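Local atomic coordinates of DltD domain-containing protein (Beauveria bassiana, PDB entry 7D78), a protein that probably acts as a polyketide thioesterase of the alpha/beta hydrolase fold, closing polyketide chains into medium-ring lactones. Residues R41-A46 with C62-L67; I54-G59 with T82-P87; K98-P103 with L236-K241; W131-G136 with L297-G302; P258-T263 with T285-E290. All blocks are in the same frame, centred on the assembly; numbering follows the deposited sequence.

How the interactions relate
Four of the five contacts belong to the one mixed sheet of this alpha/beta hydrolase fold. Interactions 1 and 2 touch, centres about 6 Å apart, because strands 39-45, 81-86 and 51-57 are sheet neighbours; their segments alternate along the chain and both close before the others open. Interaction 4, one strand further on and about 12 Å from interaction 2 between centres, holds the probable nucleophile elbow. Interaction 5 closes the far sheet edge, nested inside the loop of interaction 4, with Val262 on Val299. Interaction 3 stands off the sheet, about 28 Å from interaction 5 between centres; its segments alternate with those of interaction 4, and Pro103, with Ile101 in the conformer given, packs on Phe135 of the elbow.

Interaction 1 of 5, residues R41-A46 with C62-L67; sequences RGRFYA and CVKEML
Lys64 lays the middle of its chain against the backbone of strand 39-45, with CD 3.7 Å from CA of Gly42 and nearly as close to the carbonyl oxygen of Arg41. One residue further on, Arg43 meets Glu65 at about a right angle: NH2 of Arg43 touches CG of Glu65 at 3.7 Å, and the guanidinium and carboxylate planes stand 87° apart. OE2 of Glu65 lies 4.4 Å from NE of Arg43 but well out of the guanidinium plane, so no N-H points at it; a water bridges the two. It accepts from NE of Arg43 at 3.0 Å, in the guanidinium plane, and donates to OE2 of Glu65.

Two bonds within the segments position these groups. At its other end the guanidinium is held by NH1 of Arg43 giving a bond to OH of Tyr45 at 3.0 Å, also close to its plane, so water and phenol together fix its rotation. OE2 of Glu65 is gripped as well by NZ of Lys64 in a 2.7 Å salt bridge on the syn side of the carboxylate. A bend at the end of the lysine (chi4 -54°) turns NZ to that oxygen, and the same nitrogen forms salt bridges with Asp86 and Asp92. This gathering of acids probably keeps the buried lysine charged.

Residues 63-66 form a type I beta turn, closed by N of Met66 bonding to O of Val63. The turn belongs to the loop between strand 51-57 and helix 68-77; Arg43 and Tyr45 pack on Pro69 at the start of that helix, while strand 39-45 pairs with strand 81-86.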
# COMPACT_ATOMS: atom_id res chain seq x y z
N ARG A 41 -1.82 3.02 21.81
CA ARG A 41 -1.66 2.76 23.24
C ARG A 41 -0.92 1.46 23.49
O ARG A 41 -1.14 0.46 22.79
CB ARG A 41 -3.03 2.73 23.96
CG ARG A 41 -3.80 4.05 23.77
CD ARG A 41 -5.03 4.20 24.66
NE ARG A 41 -5.55 5.57 24.50
CZ ARG A 41 -6.32 5.95 23.49
NH1 ARG A 41 -6.68 5.06 22.57
NH2 ARG A 41 -6.73 7.21 23.39
N GLY A 42 -0.05 1.45 24.50
CA GLY A 42 0.70 0.26 24.82
C GLY A 42 1.29 0.27 26.22
O GLY A 42 1.12 1.23 26.98
N ARG A 43 1.97 -0.83 26.56
CA ARG A 43 2.66 -0.99 27.83
C ARG A 43 4.14 -0.68 27.63
O ARG A 43 4.77 -1.25 26.73
CB ARG A 43 2.54 -2.41 28.37
CG ARG A 43 1.14 -2.94 28.57
CD ARG A 43 1.25 -4.35 29.09
NE ARG A 43 -0.02 -4.86 29.61
CZ ARG A 43 -0.14 -5.98 30.31
NH1 ARG A 43 0.94 -6.70 30.59
NH2 ARG A 43 -1.33 -6.37 30.73
N PHE A 44 4.68 0.21 28.45
CA PHE A 44 6.10 0.55 28.41
C PHE A 44 6.76 0.00 29.67
O PHE A 44 6.40 0.40 30.79
CB PHE A 44 6.30 2.05 28.31
CG PHE A 44 7.74 2.46 28.16
CD1 PHE A 44 8.43 2.16 26.99
CD2 PHE A 44 8.40 3.12 29.18
CE1 PHE A 44 9.76 2.54 26.84
CE2 PHE A 44 9.72 3.50 29.04
CZ PHE A 44 10.41 3.21 27.87
N TYR A 45 7.70 -0.92 29.48
CA TYR A 45 8.46 -1.53 30.56
C TYR A 45 9.81 -0.81 30.63
O TYR A 45 10.71 -1.08 29.84
CB TYR A 45 8.64 -3.02 30.30
CG TYR A 45 7.37 -3.86 30.35
CD1 TYR A 45 6.45 -3.83 29.29
CD2 TYR A 45 7.10 -4.70 31.43
CE1 TYR A 45 5.29 -4.61 29.32
CE2 TYR A 45 5.94 -5.48 31.46
CZ TYR A 45 5.04 -5.44 30.41
OH TYR A 45 3.90 -6.21 30.44
N ALA A 46 9.93 0.14 31.56
CA ALA A 46 11.10 1.02 31.64
C ALA A 46 12.24 0.35 32.39
O ALA A 46 12.05 -0.54 33.21
CB ALA A 46 10.73 2.33 32.34
N CYS A 62 -3.89 -9.35 16.83
CA CYS A 62 -3.59 -9.68 18.22
C CYS A 62 -3.43 -8.42 19.06
O CYS A 62 -3.06 -7.35 18.56
CB CYS A 62 -2.32 -10.53 18.32
SG CYS A 62 -2.52 -12.09 17.44
N VAL A 63 -3.71 -8.56 20.36
CA VAL A 63 -3.55 -7.47 21.30
C VAL A 63 -2.26 -7.68 22.09
O VAL A 63 -1.72 -8.79 22.18
CB VAL A 63 -4.77 -7.30 22.25
CG1 VAL A 63 -6.01 -6.89 21.44
CG2 VAL A 63 -5.05 -8.57 23.06
N LYS A 64 -1.76 -6.58 22.66
CA LYS A 64 -0.45 -6.58 23.31
C LYS A 64 -0.38 -7.54 24.50
O LYS A 64 0.71 -7.97 24.86
CB LYS A 64 -0.10 -5.15 23.76
CG LYS A 64 -1.16 -4.53 24.69
CD LYS A 64 -1.04 -3.01 24.75
CE LYS A 64 -2.02 -2.40 25.77
NZ LYS A 64 -3.41 -2.86 25.49
N GLU A 65 -1.53 -7.89 25.09
CA GLU A 65 -1.57 -8.76 26.27
C GLU A 65 -1.36 -10.23 25.94
O GLU A 65 -1.13 -11.03 26.85
CB GLU A 65 -2.91 -8.60 27.00
CG GLU A 65 -3.11 -7.25 27.66
CD GLU A 65 -3.60 -6.19 26.69
OE1 GLU A 65 -3.91 -6.53 25.52
OE2 GLU A 65 -3.68 -5.00 27.10
N MET A 66 -1.43 -10.62 24.67
CA MET A 66 -1.27 -12.01 24.29
C MET A 66 0.22 -12.32 24.17
O MET A 66 0.90 -11.78 23.29
CB MET A 66 -1.98 -12.29 22.97
CG MET A 66 -3.48 -12.04 23.03
SD MET A 66 -4.24 -11.93 21.39
CE MET A 66 -3.80 -13.48 20.70
N LEU A 67 0.73 -13.18 25.08
CA LEU A 67 2.07 -13.78 25.02
C LEU A 67 3.21 -12.80 25.25
O LEU A 67 4.15 -13.09 26.01
CB LEU A 67 2.29 -14.51 23.68
CG LEU A 67 1.19 -15.51 23.28
CD1 LEU A 67 0.96 -15.52 21.77
CD2 LEU A 67 1.46 -16.93 23.80
O HOH W 1 -2.78 -3.80 29.10

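Interaction 2 of 5, residues I54-G59 with T82-P87; sequences IIMTPG and TYIYDP
Strands 51-57 and 81-86 run parallel here, and two backbone hydrogen bonds tie Ile54 and Met56 to Tyr83. N of Tyr83 donates to O of Ile54 at 3.0 Å, and N of Met56 donates to O of Tyr83 at 2.8 Å in an almost perfectly straight bond (179°). CA-H...O contacts from Thr82 to O of Ile54 and from Ile55 to O of Tyr83 accompany them. Further along, the regular pairing gives way to side chains: O of Met56 and O of Tyr85 are buried by the contact and have no hydrogen-bonding partner in the model.

The one polar side-chain bond joins OG1 of Thr57 to OH of Tyr85 at 2.6 Å. The threonine oxygen lies near the plane of the phenol ring, at its edge. Tyr85 reaches it because CG stands between the backbone N and the carbonyl carbon (chi1 70°), which swings the ring over toward strand 51-57.

Apolar contacts fall on both faces of the sheet. On the face of Met56, Thr82 and Ile84, the methionine folds at its last torsion, and SD of Met56 sits 3.4 Å from CG2 of Thr82. Helix 68-77 packs over Thr82 and Ile84. On the other face CG2 of Ile55 meets CE1 of Tyr85 at 3.9 Å, with helix 103-118 covering Tyr83 and Tyr85. Beyond the strands the rings of Pro58 and Pro87 approach each other, CD of Pro58 4.1 Å from CG of Pro87.

With helix 68-77 as the connection, this is a beta-alpha-beta crossover in the central sheet of the alpha/beta hydrolase fold.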
# COMPACT_ATOMS: atom_id res chain seq x y z
N ILE A 54 13.29 -1.78 22.86
CA ILE A 54 12.76 -2.73 21.90
C ILE A 54 11.27 -2.46 21.76
O ILE A 54 10.54 -2.51 22.75
CB ILE A 54 13.00 -4.19 22.34
CG1 ILE A 54 14.49 -4.46 22.56
CG2 ILE A 54 12.38 -5.15 21.34
CD1 ILE A 54 14.75 -5.77 23.29
N ILE A 55 10.82 -2.16 20.54
CA ILE A 55 9.41 -1.94 20.25
C ILE A 55 8.85 -3.20 19.62
O ILE A 55 9.32 -3.63 18.56
CB ILE A 55 9.21 -0.73 19.32
CG1 ILE A 55 9.62 0.57 20.02
CG2 ILE A 55 7.73 -0.64 18.85
CD1 ILE A 55 10.00 1.70 19.02
N MET A 56 7.86 -3.82 20.27
CA MET A 56 7.33 -5.12 19.88
C MET A 56 5.96 -4.95 19.23
O MET A 56 5.03 -4.42 19.86
CB MET A 56 7.21 -6.05 21.10
CG MET A 56 8.54 -6.33 21.81
SD MET A 56 8.32 -7.28 23.33
CE MET A 56 7.85 -8.88 22.68
N THR A 57 5.82 -5.43 17.99
CA THR A 57 4.55 -5.39 17.27
C THR A 57 3.88 -6.76 17.31
O THR A 57 4.49 -7.74 16.87
CB THR A 57 4.77 -4.96 15.82
OG1 THR A 57 5.26 -3.61 15.77
CG2 THR A 57 3.44 -5.00 15.05
N PRO A 58 2.65 -6.87 17.80
CA PRO A 58 1.97 -8.17 17.83
C PRO A 58 1.57 -8.66 16.44
O PRO A 58 1.65 -7.96 15.44
CB PRO A 58 0.72 -7.91 18.68
CG PRO A 58 0.95 -6.59 19.35
CD PRO A 58 1.83 -5.81 18.40
N GLY A 59 1.09 -9.90 16.42
CA GLY A 59 0.62 -10.54 15.21
C GLY A 59 -0.76 -10.06 14.76
O GLY A 59 -1.33 -9.11 15.28
N THR A 82 11.10 -1.81 26.97
CA THR A 82 10.28 -2.57 26.04
C THR A 82 8.90 -1.94 25.94
O THR A 82 8.26 -1.66 26.96
CB THR A 82 10.17 -4.04 26.46
OG1 THR A 82 11.49 -4.59 26.62
CG2 THR A 82 9.45 -4.83 25.39
N TYR A 83 8.44 -1.72 24.71
CA TYR A 83 7.11 -1.18 24.43
C TYR A 83 6.33 -2.22 23.63
O TYR A 83 6.72 -2.56 22.51
CB TYR A 83 7.22 0.12 23.63
CG TYR A 83 5.91 0.87 23.40
CD1 TYR A 83 5.09 1.21 24.46
CD2 TYR A 83 5.52 1.27 22.11
CE1 TYR A 83 3.91 1.92 24.27
CE2 TYR A 83 4.34 1.99 21.90
CZ TYR A 83 3.54 2.31 22.99
OH TYR A 83 2.35 3.02 22.83
N ILE A 84 5.27 -2.76 24.22
CA ILE A 84 4.28 -3.55 23.50
C ILE A 84 3.05 -2.68 23.30
O ILE A 84 2.60 -2.01 24.24
CB ILE A 84 3.90 -4.84 24.25
CG1 ILE A 84 5.06 -5.39 25.09
CG2 ILE A 84 3.41 -5.91 23.29
CD1 ILE A 84 4.63 -6.56 25.93
N TYR A 85 2.51 -2.67 22.09
CA TYR A 85 1.40 -1.77 21.79
C TYR A 85 0.34 -2.49 20.96
O TYR A 85 0.62 -3.49 20.29
CB TYR A 85 1.89 -0.50 21.04
CG TYR A 85 2.35 -0.79 19.62
CD1 TYR A 85 3.64 -1.24 19.37
CD2 TYR A 85 1.48 -0.64 18.54
CE1 TYR A 85 4.06 -1.54 18.07
CE2 TYR A 85 1.87 -0.94 17.25
CZ TYR A 85 3.16 -1.39 17.02
OH TYR A 85 3.55 -1.67 15.74
N ASP A 86 -0.88 -1.97 21.05
CA ASP A 86 -1.97 -2.39 20.18
C ASP A 86 -1.90 -1.59 18.89
O ASP A 86 -1.99 -0.35 18.94
CB ASP A 86 -3.33 -2.17 20.84
CG ASP A 86 -3.60 -3.16 21.98
OD1 ASP A 86 -3.07 -4.29 21.93
OD2 ASP A 86 -4.36 -2.82 22.91
N PRO A 87 -1.75 -2.22 17.73
CA PRO A 87 -1.70 -1.45 16.49
C PRO A 87 -3.01 -0.72 16.22
O PRO A 87 -4.04 -0.95 16.86
CB PRO A 87 -1.41 -2.51 15.41
CG PRO A 87 -0.81 -3.69 16.17
CD PRO A 87 -1.56 -3.66 17.49

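Interaction 3 of 5, residues K98-P103 with L236-K241; sequences KNLIDP and LQTYQK
Thr238 turns OG1 to the side opposite its carbonyl carbon (chi1 -62°), and this sets the hydroxyl against the backbone of Ile101; Leu100, with CG anti to N (chi1 172°) and a second torsion well off a staggered value, brings CD1 to within 3.4 Å of N of Thr238. The contact joins the loop leading into helix 103-118 of the alpha/beta hydrolase core to helix 238-244. Asp102 is the N-cap of helix 103-118, where its OD1 makes weak bonds to N of Leu104 and N of Gln105.

N of Ile101 donates to OG1 of Thr238 at 3.1 Å in a nearly straight bond (171°). The same hydroxyl is hydrogen-bonded to O of Ala235, while the methyl CG2 of Thr238 packs 3.8 Å from CB of Ile101. Replacing Thr238 with a valine would probably leave N of Ile101 and O of Ala235 without this shared partner and slacken the join between loop and helix.

Lys241 bends at its second torsion and runs its aliphatic part past Asp102 and Pro103, with CB of Lys241 4.0 Å from CD of Pro103. Its NZ forms a salt bridge with Glu108 of the second subunit, so the lysine also belongs to the dimer contact. The carboxylate of Asp102 lies along the lysine methylenes, OD2 of Asp102 being 3.8 Å from CD of Lys241, and its charge is near NZ (4.4 Å) without a salt bridge.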
# COMPACT_ATOMS: atom_id res chain seq x y z
N LYS A 98 -12.81 -0.28 12.95
CA LYS A 98 -12.17 -1.14 13.93
C LYS A 98 -11.68 -2.43 13.29
O LYS A 98 -12.34 -2.98 12.40
CB LYS A 98 -13.15 -1.44 15.07
CG LYS A 98 -13.59 -0.17 15.83
CD LYS A 98 -12.45 0.36 16.66
CE LYS A 98 -12.66 1.83 17.02
NZ LYS A 98 -11.47 2.33 17.77
N ASN A 99 -10.51 -2.89 13.72
CA ASN A 99 -9.90 -4.14 13.25
C ASN A 99 -9.83 -4.19 11.73
O ASN A 99 -10.07 -5.23 11.11
CB ASN A 99 -10.65 -5.35 13.80
CG ASN A 99 -10.82 -5.27 15.29
OD1 ASN A 99 -11.82 -4.73 15.78
ND2 ASN A 99 -9.83 -5.77 16.03
N LEU A 100 -9.47 -3.06 11.13
CA LEU A 100 -9.10 -3.00 9.72
C LEU A 100 -7.58 -3.03 9.68
O LEU A 100 -6.92 -2.03 9.97
CB LEU A 100 -9.68 -1.75 9.05
CG LEU A 100 -9.25 -1.42 7.61
CD1 LEU A 100 -9.01 -2.65 6.77
CD2 LEU A 100 -10.29 -0.54 6.92
N ILE A 101 -7.01 -4.17 9.31
CA ILE A 101 -5.57 -4.37 9.43
C ILE A 101 -4.90 -3.98 8.12
O ILE A 101 -4.98 -4.70 7.12
CB ILE A 101 -5.25 -5.81 9.84
CG1 ILE A 101 -5.68 -6.04 11.29
CG2 ILE A 101 -3.76 -6.09 9.69
CD1 ILE A 101 -5.94 -7.47 11.62
N ASP A 102 -4.25 -2.81 8.12
CA ASP A 102 -3.55 -2.27 6.96
C ASP A 102 -2.07 -2.35 7.31
O ASP A 102 -1.57 -1.51 8.06
CB ASP A 102 -3.97 -0.83 6.67
CG ASP A 102 -3.34 -0.27 5.41
OD1 ASP A 102 -2.41 -0.89 4.86
OD2 ASP A 102 -3.80 0.80 4.95
N PRO A 103 -1.35 -3.35 6.81
CA PRO A 103 0.05 -3.52 7.23
C PRO A 103 0.91 -2.33 6.87
O PRO A 103 1.83 -1.99 7.63
CB PRO A 103 0.50 -4.78 6.49
CG PRO A 103 -0.42 -4.83 5.28
CD PRO A 103 -1.74 -4.33 5.78
N LEU A 236 -13.55 -7.06 6.63
CA LEU A 236 -13.23 -7.73 5.37
C LEU A 236 -12.26 -6.91 4.52
O LEU A 236 -11.42 -7.48 3.81
CB LEU A 236 -14.52 -8.01 4.58
CG LEU A 236 -14.37 -8.86 3.32
CD1 LEU A 236 -14.37 -10.38 3.66
CD2 LEU A 236 -15.49 -8.54 2.33
N GLN A 237 -12.35 -5.57 4.58
CA GLN A 237 -11.48 -4.74 3.75
C GLN A 237 -10.01 -4.93 4.06
O GLN A 237 -9.16 -4.51 3.26
CB GLN A 237 -11.85 -3.26 3.90
CG GLN A 237 -13.17 -2.89 3.20
CD GLN A 237 -13.18 -3.25 1.71
OE1 GLN A 237 -12.17 -3.11 1.02
NE2 GLN A 237 -14.33 -3.72 1.22
N THR A 238 -9.68 -5.54 5.21
CA THR A 238 -8.33 -6.01 5.50
C THR A 238 -7.77 -6.74 4.29
O THR A 238 -6.62 -6.54 3.90
CB THR A 238 -8.33 -6.96 6.71
OG1 THR A 238 -8.78 -6.25 7.87
CG2 THR A 238 -6.92 -7.55 6.96
N TYR A 239 -8.61 -7.59 3.67
CA TYR A 239 -8.14 -8.40 2.56
C TYR A 239 -7.78 -7.55 1.35
O TYR A 239 -6.95 -7.96 0.53
CB TYR A 239 -9.20 -9.44 2.21
CG TYR A 239 -9.49 -10.40 3.34
CD1 TYR A 239 -8.48 -10.78 4.24
CD2 TYR A 239 -10.76 -10.93 3.52
CE1 TYR A 239 -8.76 -11.68 5.29
CE2 TYR A 239 -11.04 -11.81 4.55
CZ TYR A 239 -10.04 -12.19 5.42
OH TYR A 239 -10.36 -13.08 6.43
N GLN A 240 -8.41 -6.38 1.20
CA GLN A 240 -8.00 -5.45 0.15
C GLN A 240 -6.59 -4.93 0.41
O GLN A 240 -5.76 -4.86 -0.50
CB GLN A 240 -9.00 -4.30 0.04
CG GLN A 240 -8.62 -3.22 -0.97
CD GLN A 240 -8.61 -3.75 -2.40
OE1 GLN A 240 -7.56 -4.13 -2.94
NE2 GLN A 240 -9.78 -3.79 -3.01
N LYS A 241 -6.31 -4.54 1.66
CA LYS A 241 -4.96 -4.09 2.01
C LYS A 241 -3.94 -5.20 1.78
O LYS A 241 -2.83 -4.95 1.31
CB LYS A 241 -4.93 -3.62 3.46
CG LYS A 241 -6.02 -2.61 3.83
CD LYS A 241 -6.03 -1.43 2.85
CE LYS A 241 -7.19 -0.47 3.10
NZ LYS A 241 -7.15 0.68 2.13

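Interaction 4 of 5, residues W131-G136 with L297-G302; sequences WGMSFG and LTVLSG
The turn around Ser134 has the sequence and shape of a nucleophile elbow, the sharp strand-to-helix turn of alpha/beta hydrolases, and here Met133 and Trp131 of the strand leading into it pack against residues 297-302, just after His296. Ser134 has the strained backbone expected of an elbow (phi 63°, psi -134°), and its OG is hydrogen-bonded to NE2 of His296, consistent with a Ser-His-Asp triad completed by Asp267.

Met133 carries much of the contact. With CG anti to N (chi1 180°) and the rest of the chain extended, it reaches straight out, so that CE of Met133 meets CG1 of Val299 tip to tip at 3.9 Å. On the way it slides past Leu300, SD of Met133 lying 4.1 Å from CD1 of Leu300. CD1 of Leu300 also comes up to the edge of the Trp131 indole, in the ring plane, 3.6 Å from CZ2. Residues 298-301 form a type I beta turn. Val156 packs against Trp131, Val299 and Leu300.

Methyls, a thioether and a ring edge make up these side-chain meetings, so this part of the histidine loop is probably set beside the elbow by shape and burial rather than by directed bonds.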
# COMPACT_ATOMS: atom_id res chain seq x y z
N TRP A 131 10.94 -5.29 16.90
CA TRP A 131 10.69 -6.70 17.16
C TRP A 131 9.26 -6.98 16.76
O TRP A 131 8.36 -6.19 17.08
CB TRP A 131 10.92 -6.99 18.66
CG TRP A 131 10.84 -8.43 19.12
CD1 TRP A 131 11.89 -9.22 19.50
CD2 TRP A 131 9.66 -9.22 19.32
NE1 TRP A 131 11.44 -10.46 19.90
CE2 TRP A 131 10.07 -10.48 19.80
CE3 TRP A 131 8.29 -8.98 19.13
CZ2 TRP A 131 9.16 -11.51 20.08
CZ3 TRP A 131 7.38 -10.01 19.42
CH2 TRP A 131 7.83 -11.25 19.89
N GLY A 132 9.03 -8.07 16.05
CA GLY A 132 7.68 -8.39 15.62
C GLY A 132 7.45 -9.87 15.55
O GLY A 132 8.35 -10.64 15.19
N MET A 133 6.23 -10.29 15.90
CA MET A 133 5.84 -11.69 15.82
C MET A 133 4.80 -11.89 14.72
O MET A 133 3.84 -11.12 14.64
CB MET A 133 5.28 -12.19 17.14
CG MET A 133 4.86 -13.66 17.07
SD MET A 133 4.94 -14.38 18.70
CE MET A 133 4.30 -16.03 18.37
N SER A 134 5.00 -12.92 13.91
CA SER A 134 4.02 -13.34 12.91
C SER A 134 3.85 -12.18 11.93
O SER A 134 4.87 -11.63 11.48
CB SER A 134 2.75 -13.79 13.62
OG SER A 134 1.78 -14.26 12.70
N PHE A 135 2.62 -11.80 11.57
CA PHE A 135 2.30 -10.61 10.79
C PHE A 135 3.09 -9.38 11.27
O PHE A 135 3.56 -8.58 10.44
CB PHE A 135 0.78 -10.37 10.90
CG PHE A 135 0.22 -9.43 9.87
CD1 PHE A 135 -0.17 -9.89 8.63
CD2 PHE A 135 0.01 -8.09 10.19
CE1 PHE A 135 -0.72 -9.03 7.69
CE2 PHE A 135 -0.54 -7.21 9.24
CZ PHE A 135 -0.89 -7.69 7.99
N GLY A 136 3.25 -9.22 12.59
CA GLY A 136 3.96 -8.07 13.12
C GLY A 136 5.44 -8.06 12.81
O GLY A 136 6.06 -6.99 12.74
N LEU A 297 2.47 -20.55 16.75
CA LEU A 297 2.07 -19.93 18.02
C LEU A 297 2.90 -20.38 19.21
O LEU A 297 2.86 -19.72 20.25
CB LEU A 297 0.60 -20.21 18.35
CG LEU A 297 -0.51 -19.70 17.43
CD1 LEU A 297 -0.24 -18.31 16.92
CD2 LEU A 297 -0.73 -20.67 16.29
N THR A 298 3.60 -21.51 19.11
CA THR A 298 4.38 -22.05 20.22
C THR A 298 5.87 -21.78 20.07
O THR A 298 6.67 -22.28 20.87
CB THR A 298 4.14 -23.56 20.34
OG1 THR A 298 4.53 -24.21 19.12
CG2 THR A 298 2.67 -23.85 20.62
N VAL A 299 6.26 -21.00 19.06
CA VAL A 299 7.68 -20.78 18.79
C VAL A 299 8.37 -20.13 19.98
O VAL A 299 9.56 -20.35 20.21
CB VAL A 299 7.83 -19.96 17.50
CG1 VAL A 299 7.09 -18.62 17.63
CG2 VAL A 299 9.30 -19.76 17.15
N LEU A 300 7.64 -19.35 20.78
CA LEU A 300 8.21 -18.68 21.94
C LEU A 300 7.70 -19.25 23.27
O LEU A 300 7.77 -18.57 24.30
CB LEU A 300 7.96 -17.17 21.86
CG LEU A 300 8.62 -16.46 20.67
CD1 LEU A 300 8.47 -14.95 20.74
CD2 LEU A 300 10.09 -16.84 20.55
N SER A 301 7.19 -20.48 23.27
CA SER A 301 6.61 -21.08 24.46
C SER A 301 7.26 -22.43 24.74
O SER A 301 7.91 -23.02 23.87
CB SER A 301 5.09 -21.29 24.32
OG SER A 301 4.48 -20.21 23.64
N GLY A 302 7.06 -22.92 25.96
CA GLY A 302 7.54 -24.25 26.26
C GLY A 302 9.05 -24.28 26.36
O GLY A 302 9.72 -23.26 26.51

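Interaction 5 of 5, residues P258-T263 with T285-E290; sequences PVLMVT and TKKFLE
The Phe288 ring meets Thr263 and Met261 across the strand pair. OG1 of Thr263 approaches CE1 of Phe288 obliquely at 3.3 Å, and the threonine CB lies against CE1 and CZ. SD of Met261 stands at the edge of the Phe288 ring, 5.5 Å from its centroid and 86° off the ring normal, a Met-aromatic contact. With CG anti to the backbone N (chi1 -178°), the ring of Phe288 is carried toward Thr263; Phe279 of helix 272-281 also meets it. A serine in place of Phe288 would probably open a gap beside Met261 and Thr263 and take from Phe279 its ring partner.

On the opposite face CD1 of Leu260 packs 3.7 Å from CG of Lys287, the two chains side by side, and CG2 of Val262 meets CB of Leu289.

Five backbone hydrogen bonds join the parallel strands, the last from N of Thr263 to O of Leu289 at 2.9 Å. Helix 272-281 links edge strand 286-291 to 259-264 as a beta-alpha-beta unit.

OG1 of Thr263 is also bonded to OE1 of Gln275, so the hydroxyl beside the ring is satisfied by the helix; backbone bonds fix the register, while Phe288 and Met261 supply an apolar surface for that helix.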
# COMPACT_ATOMS: atom_id res chain seq x y z
N PRO A 258 20.78 -5.02 10.68
CA PRO A 258 21.03 -6.36 11.22
C PRO A 258 19.72 -7.05 11.57
O PRO A 258 18.86 -6.47 12.24
CB PRO A 258 21.87 -6.09 12.47
CG PRO A 258 22.48 -4.75 12.27
CD PRO A 258 21.51 -3.98 11.42
N VAL A 259 19.55 -8.28 11.10
CA VAL A 259 18.26 -8.94 11.19
C VAL A 259 18.43 -10.33 11.78
O VAL A 259 19.26 -11.12 11.33
CB VAL A 259 17.55 -9.01 9.82
CG1 VAL A 259 18.49 -9.54 8.73
CG2 VAL A 259 16.27 -9.87 9.91
N LEU A 260 17.61 -10.63 12.78
CA LEU A 260 17.47 -11.97 13.34
C LEU A 260 16.10 -12.50 12.98
O LEU A 260 15.09 -11.83 13.24
CB LEU A 260 17.64 -11.94 14.87
CG LEU A 260 17.19 -13.20 15.60
CD1 LEU A 260 18.15 -14.34 15.28
CD2 LEU A 260 17.12 -12.93 17.10
N MET A 261 16.06 -13.67 12.37
CA MET A 261 14.80 -14.35 12.10
C MET A 261 14.71 -15.64 12.91
O MET A 261 15.64 -16.46 12.89
CB MET A 261 14.64 -14.68 10.61
CG MET A 261 13.32 -15.36 10.30
SD MET A 261 13.15 -15.74 8.55
CE MET A 261 13.32 -14.11 7.82
N VAL A 262 13.59 -15.82 13.60
CA VAL A 262 13.28 -17.03 14.34
C VAL A 262 12.12 -17.72 13.64
O VAL A 262 11.00 -17.19 13.59
CB VAL A 262 12.93 -16.72 15.80
CG1 VAL A 262 12.61 -18.01 16.56
CG2 VAL A 262 14.07 -15.94 16.46
N THR A 263 12.37 -18.92 13.12
CA THR A 263 11.41 -19.67 12.33
C THR A 263 11.05 -20.97 13.04
O THR A 263 11.96 -21.72 13.42
CB THR A 263 11.98 -19.98 10.94
OG1 THR A 263 12.12 -18.75 10.21
CG2 THR A 263 11.07 -20.94 10.16
N THR A 285 24.52 -8.11 7.96
CA THR A 285 24.63 -8.93 9.17
C THR A 285 23.29 -9.55 9.54
O THR A 285 22.28 -8.85 9.64
CB THR A 285 25.13 -8.06 10.32
OG1 THR A 285 26.39 -7.46 9.98
CG2 THR A 285 25.29 -8.88 11.59
N LYS A 286 23.29 -10.86 9.77
CA LYS A 286 22.02 -11.55 10.00
C LYS A 286 22.25 -12.84 10.77
O LYS A 286 23.37 -13.38 10.81
CB LYS A 286 21.30 -11.84 8.68
CG LYS A 286 22.05 -12.79 7.73
CD LYS A 286 21.27 -12.95 6.43
CE LYS A 286 21.94 -13.95 5.50
NZ LYS A 286 21.25 -13.99 4.18
N LYS A 287 21.17 -13.35 11.36
CA LYS A 287 21.21 -14.59 12.13
C LYS A 287 19.89 -15.31 11.97
O LYS A 287 18.82 -14.69 12.05
CB LYS A 287 21.49 -14.35 13.62
CG LYS A 287 21.51 -15.65 14.44
CD LYS A 287 21.89 -15.42 15.90
CE LYS A 287 21.90 -16.73 16.69
NZ LYS A 287 22.78 -17.75 16.05
N PHE A 288 19.96 -16.62 11.77
CA PHE A 288 18.78 -17.46 11.64
C PHE A 288 18.71 -18.45 12.80
O PHE A 288 19.72 -19.07 13.16
CB PHE A 288 18.80 -18.21 10.30
CG PHE A 288 17.61 -19.07 10.08
CD1 PHE A 288 16.42 -18.52 9.63
CD2 PHE A 288 17.66 -20.43 10.33
CE1 PHE A 288 15.31 -19.32 9.43
CE2 PHE A 288 16.56 -21.23 10.13
CZ PHE A 288 15.38 -20.68 9.68
N LEU A 289 17.52 -18.59 13.38
CA LEU A 289 17.27 -19.55 14.45
C LEU A 289 16.05 -20.39 14.11
O LEU A 289 14.96 -19.84 13.91
CB LEU A 289 17.03 -18.85 15.79
CG LEU A 289 18.21 -18.58 16.71
CD1 LEU A 289 17.65 -18.40 18.10
CD2 LEU A 289 19.19 -19.73 16.66
N GLU A 290 16.22 -21.70 14.05
CA GLU A 290 15.10 -22.62 13.87
C GLU A 290 14.68 -23.17 15.22
O GLU A 290 15.53 -23.70 15.95
CB GLU A 290 15.45 -23.76 12.92
CG GLU A 290 14.35 -24.80 12.76
CD GLU A 290 14.63 -25.78 11.63
OE1 GLU A 290 15.82 -26.09 11.40
OE2 GLU A 290 13.68 -26.23 10.96